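PDB 2ESB: dual specificity protein phosphatase 18 from Homo sapiens, which removes phosphate from tyrosine, serine and threonine residues of proteins, with a preference for phosphotyrosine and diphosphorylated MAP kinase peptides over phosphothreonine. Local coordinates for residues T24-A35 with E94-A105. Sequence-based numbering, arbitrary orientation.
Sequences TKSLYISNGVAA and EMKQGRTLLHCA. With ACT (acetate ion), chain B.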
ATOM      1  N   THR A  24      -3.263  -0.757  10.414  1.00 12.34           N
ATOM      2  CA  THR A  24      -4.543  -1.074  11.043  1.00 10.03           C
ATOM      3  C   THR A  24      -4.288  -2.278  11.927  1.00 19.14           C
ATOM      4  O   THR A  24      -3.157  -2.731  12.040  1.00 14.29           O
ATOM      5  CB  THR A  24      -5.625  -1.462  10.021  1.00 11.83           C
ATOM      6  OG1 THR A  24      -5.314  -2.750   9.480  1.00 14.47           O
ATOM      7  CG2 THR A  24      -5.706  -0.419   8.878  1.00  7.67           C
ATOM      8  N   LYS A  25      -5.335  -2.807  12.546  1.00 11.91           N
ATOM      9  CA  LYS A  25      -5.164  -3.965  13.411  1.00 14.85           C
ATOM     10  C   LYS A  25      -4.651  -5.177  12.639  1.00 17.30           C
ATOM     11  O   LYS A  25      -4.049  -6.071  13.225  1.00 15.49           O
ATOM     12  CB  LYS A  25      -6.489  -4.318  14.095  1.00 20.33           C
ATOM     13  CG  LYS A  25      -7.608  -4.731  13.142  1.00 16.59           C
ATOM     14  CD  LYS A  25      -8.839  -5.120  13.933  1.00 21.15           C
ATOM     15  CE  LYS A  25      -9.871  -5.832  13.083  1.00 26.61           C
ATOM     16  NZ  LYS A  25     -10.976  -6.351  13.944  1.00 29.99           N
ATOM     17  N   SER A  26      -4.859  -5.204  11.324  1.00 13.36           N
ATOM     18  CA  SER A  26      -4.414  -6.357  10.536  1.00 16.38           C
ATOM     19  C   SER A  26      -3.593  -6.024   9.290  1.00 16.25           C
ATOM     20  O   SER A  26      -3.416  -6.876   8.408  1.00 20.57           O
ATOM     21  CB  SER A  26      -5.621  -7.180  10.096  1.00 15.16           C
ATOM     22  OG  SER A  26      -6.342  -6.494   9.090  1.00 19.24           O
ATOM     23  N   LEU A  27      -3.113  -4.793   9.191  1.00 10.57           N
ATOM     24  CA  LEU A  27      -2.321  -4.416   8.028  1.00 10.27           C
ATOM     25  C   LEU A  27      -1.077  -3.651   8.426  1.00 11.09           C
ATOM     26  O   LEU A  27      -1.132  -2.776   9.293  1.00 11.90           O
ATOM     27  CB  LEU A  27      -3.151  -3.563   7.074  1.00 12.07           C
ATOM     28  CG  LEU A  27      -2.415  -3.101   5.810  1.00 12.86           C
ATOM     29  CD1 LEU A  27      -2.072  -4.310   4.939  1.00  8.10           C
ATOM     30  CD2 LEU A  27      -3.308  -2.112   5.042  1.00 10.31           C
ATOM     31  N   TYR A  28       0.037  -3.998   7.783  1.00  7.90           N
ATOM     32  CA  TYR A  28       1.336  -3.366   8.017  1.00  9.94           C
ATOM     33  C   TYR A  28       2.009  -3.051   6.679  1.00 14.09           C
ATOM     34  O   TYR A  28       1.692  -3.660   5.655  1.00 12.38           O
ATOM     35  CB  TYR A  28       2.268  -4.311   8.781  1.00 10.02           C
ATOM     36  CG  TYR A  28       1.776  -4.782  10.133  1.00 10.71           C
ATOM     37  CD1 TYR A  28       0.725  -5.691  10.233  1.00 12.66           C
ATOM     38  CD2 TYR A  28       2.396  -4.352  11.311  1.00 15.08           C
ATOM     39  CE1 TYR A  28       0.302  -6.172  11.470  1.00 14.64           C
ATOM     40  CE2 TYR A  28       1.978  -4.826  12.565  1.00 12.66           C
ATOM     41  CZ  TYR A  28       0.932  -5.734  12.629  1.00 14.18           C
ATOM     42  OH  TYR A  28       0.503  -6.213  13.839  1.00 16.13           O
ATOM     43  N   ILE A  29       2.948  -2.111   6.695  1.00 11.13           N
ATOM     44  CA  ILE A  29       3.715  -1.764   5.497  1.00 12.32           C
ATOM     45  C   ILE A  29       5.197  -1.794   5.875  1.00 12.81           C
ATOM     46  O   ILE A  29       5.563  -1.398   6.985  1.00 15.15           O
ATOM     47  CB  ILE A  29       3.435  -0.334   4.985  1.00 14.10           C
ATOM     48  CG1 ILE A  29       1.987  -0.192   4.513  1.00 18.88           C
ATOM     49  CG2 ILE A  29       4.381  -0.024   3.832  1.00 12.74           C
ATOM     50  CD1 ILE A  29       1.630   1.256   4.138  1.00 17.01           C
ATOM     51  N   SER A  30       6.056  -2.247   4.972  1.00 10.18           N
ATOM     52  CA  SER A  30       7.488  -2.268   5.283  1.00 13.76           C
ATOM     53  C   SER A  30       8.335  -2.259   4.027  1.00 15.22           C
ATOM     54  O   SER A  30       7.815  -2.300   2.905  1.00 14.18           O
ATOM     55  CB  SER A  30       7.852  -3.516   6.105  1.00 12.29           C
ATOM     56  OG  SER A  30       8.046  -4.645   5.257  1.00 13.91           O
ATOM     57  N   ASN A  31       9.650  -2.194   4.211  1.00 16.36           N
ATOM     58  CA  ASN A  31      10.553  -2.237   3.074  1.00 14.01           C
ATOM     59  C   ASN A  31      10.887  -3.716   2.834  1.00 16.51           C
ATOM     60  O   ASN A  31      10.362  -4.600   3.526  1.00 13.19           O
ATOM     61  CB  ASN A  31      11.822  -1.422   3.352  1.00 10.27           C
ATOM     62  CG  ASN A  31      12.656  -2.008   4.462  1.00 17.31           C
ATOM     63  OD1 ASN A  31      12.267  -2.988   5.094  1.00 13.50           O
ATOM     64  ND2 ASN A  31      13.818  -1.410   4.707  1.00 18.23           N
ATOM     65  N   GLY A  32      11.749  -3.989   1.858  1.00 12.71           N
ATOM     66  CA  GLY A  32      12.098  -5.364   1.545  1.00 15.78           C
ATOM     67  C   GLY A  32      12.919  -6.098   2.586  1.00 19.59           C
ATOM     68  O   GLY A  32      12.847  -7.323   2.687  1.00 17.22           O
ATOM     69  N   VAL A  33      13.716  -5.365   3.357  1.00 14.93           N
ATOM     70  CA  VAL A  33      14.531  -5.998   4.380  1.00 13.34           C
ATOM     71  C   VAL A  33      13.669  -6.633   5.471  1.00 14.76           C
ATOM     72  O   VAL A  33      13.822  -7.811   5.814  1.00 15.22           O
ATOM     73  CB  VAL A  33      15.463  -4.980   5.057  1.00 16.87           C
ATOM     74  CG1 VAL A  33      16.327  -5.688   6.090  1.00 18.88           C
ATOM     75  CG2 VAL A  33      16.320  -4.283   4.013  1.00 15.89           C
ATOM     76  N   ALA A  34      12.762  -5.835   6.012  1.00 16.46           N
ATOM     77  CA  ALA A  34      11.887  -6.278   7.079  1.00 16.75           C
ATOM     78  C   ALA A  34      11.014  -7.439   6.648  1.00 16.24           C
ATOM     79  O   ALA A  34      10.728  -8.334   7.440  1.00 15.40           O
ATOM     80  CB  ALA A  34      11.020  -5.114   7.543  1.00 15.95           C
ATOM     81  N   ALA A  35      10.612  -7.420   5.381  1.00  8.78           N
ATOM     82  CA  ALA A  35       9.739  -8.440   4.820  1.00 15.71           C
ATOM     83  C   ALA A  35      10.318  -9.854   4.849  1.00 13.22           C
ATOM     84  O   ALA A  35       9.582 -10.824   4.718  1.00 16.62           O
ATOM     85  CB  ALA A  35       9.366  -8.058   3.391  1.00 15.92           C
ATOM     86  N   GLU A  94      -8.071 -10.480   7.162  1.00 12.22           N
ATOM     87  CA  GLU A  94      -8.506  -9.950   8.445  1.00 12.03           C
ATOM     88  C   GLU A  94      -9.703 -10.740   8.964  1.00 17.17           C
ATOM     89  O   GLU A  94      -9.758 -11.103  10.135  1.00 15.80           O
ATOM     90  CB  GLU A  94      -8.886  -8.472   8.322  1.00 14.54           C
ATOM     91  CG  GLU A  94      -9.408  -7.874   9.635  1.00 13.76           C
ATOM     92  CD  GLU A  94      -9.662  -6.381   9.540  1.00 21.29           C
ATOM     93  OE1 GLU A  94      -8.692  -5.599   9.620  1.00 20.31           O
ATOM     94  OE2 GLU A  94     -10.834  -5.992   9.373  1.00 27.25           O
ATOM     95  N   MET A  95     -10.660 -11.012   8.081  1.00 16.58           N
ATOM     96  CA  MET A  95     -11.849 -11.761   8.466  1.00 21.82           C
ATOM     97  C   MET A  95     -11.484 -13.131   9.005  1.00 24.80           C
ATOM     98  O   MET A  95     -12.184 -13.680   9.856  1.00 20.95           O
ATOM     99  CB  MET A  95     -12.797 -11.910   7.276  1.00 19.68           C
ATOM    100  CG  MET A  95     -13.340 -10.574   6.779  1.00 21.47           C
ATOM    101  SD  MET A  95     -13.929  -9.564   8.160  1.00 45.68           S
ATOM    102  CE  MET A  95     -15.595 -10.193   8.313  1.00 39.90           C
ATOM    103  N   LYS A  96     -10.375 -13.675   8.522  1.00 18.01           N
ATOM    104  CA  LYS A  96      -9.922 -14.982   8.968  1.00 18.38           C
ATOM    105  C   LYS A  96      -8.969 -14.871  10.147  1.00 21.12           C
ATOM    106  O   LYS A  96      -8.241 -15.815  10.449  1.00 18.51           O
ATOM    107  CB  LYS A  96      -9.250 -15.724   7.805  1.00 23.97           C
ATOM    108  CG  LYS A  96     -10.170 -15.873   6.601  1.00 30.11           C
ATOM    109  CD  LYS A  96      -9.923 -17.152   5.831  1.00 42.37           C
ATOM    110  CE  LYS A  96     -11.083 -17.424   4.883  1.00 42.99           C
ATOM    111  NZ  LYS A  96     -11.040 -18.803   4.329  1.00 57.92           N
ATOM    112  N   GLN A  97      -8.961 -13.708  10.800  1.00 15.53           N
ATOM    113  CA  GLN A  97      -8.110 -13.478  11.966  1.00 21.01           C
ATOM    114  C   GLN A  97      -6.613 -13.515  11.683  1.00 19.94           C
ATOM    115  O   GLN A  97      -5.817 -13.861  12.560  1.00 16.72           O
ATOM    116  CB  GLN A  97      -8.424 -14.504  13.068  1.00 21.62           C
ATOM    117  CG  GLN A  97      -9.875 -14.517  13.512  1.00 42.84           C
ATOM    118  CD  GLN A  97     -10.333 -13.163  14.009  1.00 55.25           C
ATOM    119  OE1 GLN A  97      -9.763 -12.607  14.952  1.00 69.36           O
ATOM    120  NE2 GLN A  97     -11.367 -12.620  13.374  1.00 64.76           N
ATOM    121  N   GLY A  98      -6.223 -13.165  10.465  1.00 14.32           N
ATOM    122  CA  GLY A  98      -4.813 -13.152  10.136  1.00 17.16           C
ATOM    123  C   GLY A  98      -4.383 -11.705  10.024  1.00 16.10           C
ATOM    124  O   GLY A  98      -5.179 -10.808  10.295  1.00  9.99           O
ATOM    125  N   ARG A  99      -3.132 -11.481   9.634  1.00 12.26           N
ATOM    126  CA  ARG A  99      -2.601 -10.129   9.473  1.00 13.09           C
ATOM    127  C   ARG A  99      -1.767 -10.077   8.195  1.00 13.97           C
ATOM    128  O   ARG A  99      -1.031 -11.012   7.876  1.00 10.17           O
ATOM    129  CB  ARG A  99      -1.739  -9.734  10.674  1.00 12.48           C
ATOM    130  CG  ARG A  99      -2.505  -9.711  11.982  1.00 16.70           C
ATOM    131  CD  ARG A  99      -1.677  -9.099  13.103  1.00 20.71           C
ATOM    132  NE  ARG A  99      -2.309  -9.353  14.396  1.00 17.67           N
ATOM    133  CZ  ARG A  99      -1.939  -8.797  15.543  1.00 29.79           C
ATOM    134  NH1 ARG A  99      -0.931  -7.936  15.570  1.00 33.11           N
ATOM    135  NH2 ARG A  99      -2.575  -9.112  16.667  1.00 22.69           N
ATOM    136  N   THR A 100      -1.870  -8.965   7.483  1.00 13.27           N
ATOM    137  CA  THR A 100      -1.164  -8.815   6.224  1.00 11.74           C
ATOM    138  C   THR A 100      -0.049  -7.779   6.239  1.00 15.68           C
ATOM    139  O   THR A 100      -0.205  -6.697   6.809  1.00 11.68           O
ATOM    140  CB  THR A 100      -2.163  -8.410   5.109  1.00 12.51           C
ATOM    141  OG1 THR A 100      -3.219  -9.381   5.027  1.00 12.67           O
ATOM    142  CG2 THR A 100      -1.468  -8.307   3.764  1.00 14.59           C
ATOM    143  N   LEU A 101       1.077  -8.131   5.614  1.00 12.80           N
ATOM    144  CA  LEU A 101       2.191  -7.210   5.442  1.00  9.86           C
ATOM    145  C   LEU A 101       2.262  -6.899   3.956  1.00 13.16           C
ATOM    146  O   LEU A 101       2.409  -7.806   3.116  1.00 10.46           O
ATOM    147  CB  LEU A 101       3.551  -7.806   5.863  1.00  9.77           C
ATOM    148  CG  LEU A 101       4.776  -6.984   5.397  1.00 16.34           C
ATOM    149  CD1 LEU A 101       4.805  -5.602   6.089  1.00  9.32           C
ATOM    150  CD2 LEU A 101       6.072  -7.741   5.704  1.00 12.95           C
ATOM    151  N   LEU A 102       2.116  -5.624   3.627  1.00 10.76           N
ATOM    152  CA  LEU A 102       2.254  -5.164   2.256  1.00  9.12           C
ATOM    153  C   LEU A 102       3.663  -4.585   2.224  1.00 13.04           C
ATOM    154  O   LEU A 102       3.991  -3.781   3.084  1.00 15.87           O
ATOM    155  CB  LEU A 102       1.298  -4.007   1.958  1.00 11.38           C
ATOM    156  CG  LEU A 102      -0.097  -4.258   1.412  1.00 15.58           C
ATOM    157  CD1 LEU A 102      -0.858  -2.927   1.391  1.00 16.13           C
ATOM    158  CD2 LEU A 102       0.014  -4.871   0.006  1.00  9.08           C
ATOM    159  N   HIS A 103       4.489  -4.977   1.255  1.00  9.06           N
ATOM    160  CA  HIS A 103       5.828  -4.404   1.147  1.00 12.28           C
ATOM    161  C   HIS A 103       6.251  -4.295  -0.313  1.00 13.46           C
ATOM    162  O   HIS A 103       5.670  -4.920  -1.201  1.00 10.22           O
ATOM    163  CB  HIS A 103       6.862  -5.252   1.902  1.00 11.56           C
ATOM    164  CG  HIS A 103       7.324  -6.466   1.151  1.00 15.43           C
ATOM    165  ND1 HIS A 103       8.382  -6.438   0.266  1.00 15.13           N
ATOM    166  CD2 HIS A 103       6.883  -7.750   1.168  1.00 11.77           C
ATOM    167  CE1 HIS A 103       8.577  -7.651  -0.223  1.00  9.31           C
ATOM    168  NE2 HIS A 103       7.682  -8.465   0.308  1.00 13.19           N
ATOM    169  N   CYS A 104       7.246  -3.461  -0.559  1.00  8.35           N
ATOM    170  CA  CYS A 104       7.801  -3.322  -1.892  1.00 12.10           C
ATOM    171  C   CYS A 104       9.308  -3.255  -1.626  1.00 12.99           C
ATOM    172  O   CYS A 104       9.793  -3.963  -0.732  1.00 14.13           O
ATOM    173  CB  CYS A 104       7.231  -2.084  -2.617  1.00  7.63           C
ATOM    174  SG  CYS A 104       7.199  -0.514  -1.714  1.00 13.95           S
ATOM    175  N   ALA A 105      10.067  -2.458  -2.366  1.00 12.92           N
ATOM    176  CA  ALA A 105      11.501  -2.414  -2.093  1.00 15.78           C
ATOM    177  C   ALA A 105      11.801  -1.494  -0.912  1.00 15.50           C
ATOM    178  O   ALA A 105      12.500  -1.883   0.027  1.00 16.14           O
ATOM    179  CB  ALA A 105      12.279  -1.962  -3.342  1.00 16.31           C
TER
HETATM  180  C   ACT B1001      -8.521  -1.155  13.380  1.00 34.95           C
HETATM  181  O   ACT B1001      -7.671  -1.577  12.563  1.00 34.60           O
HETATM  182  OXT ACT B1001      -9.757  -1.261  13.205  1.00 33.34           O
HETATM  183  CH3 ACT B1001      -7.980  -0.474  14.655  1.00 23.81           C
HETATM  184  O   HOH W   1      -7.802  -3.121   8.596  1.00 33.11           O
HETATM  185  O   HOH W   2      -5.172  -8.416   6.614  1.00 12.15           O
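R99, one residue ahead of strand 100-103, meets Y28 of the parallel strand 27-30 and crosses its side chain at a slant. R99 CB lies 4.2 Å from Y28 CE1. CG passes S26 CA and K25 O. R99 CD comes to 3.9 Å from Y28 CE1, at the edge of the ring. NE and CZ run beneath K25 O, which sits over one face of the guanidinium. At the tip, R99 NH1 donates to Y28 OH at 2.8 Å, close to the guanidinium plane but bent, 142° at the hydrogen. CG anti to the carbonyl carbon (chi1 -62°) and the extended chain carry NH1 there. The guanidinium and phenol planes are 13° apart. An alanine here is likely to leave Y28 OH without this donor and remove the CD contact at CE1. Nearby, S26 OG donates to E94 OE1 at 2.6 Å, on the anti side of the carboxylate. Backbone bonds then join the strands, from T100 N to S26 O through S30 N to L102 O. At the far end, A35 CB sits 3.4 Å from the centroid of the H103 ring, a CH-pi contact over its face. Strand 100-103 leads into the phosphatase loop, where C104 is the predicted phosphocysteine nucleophile. G32 N holds A105 O from the other segment, while H103 ND1 holds C104 O from its own, consistent with a fixed backbone beside the catalytic cysteine.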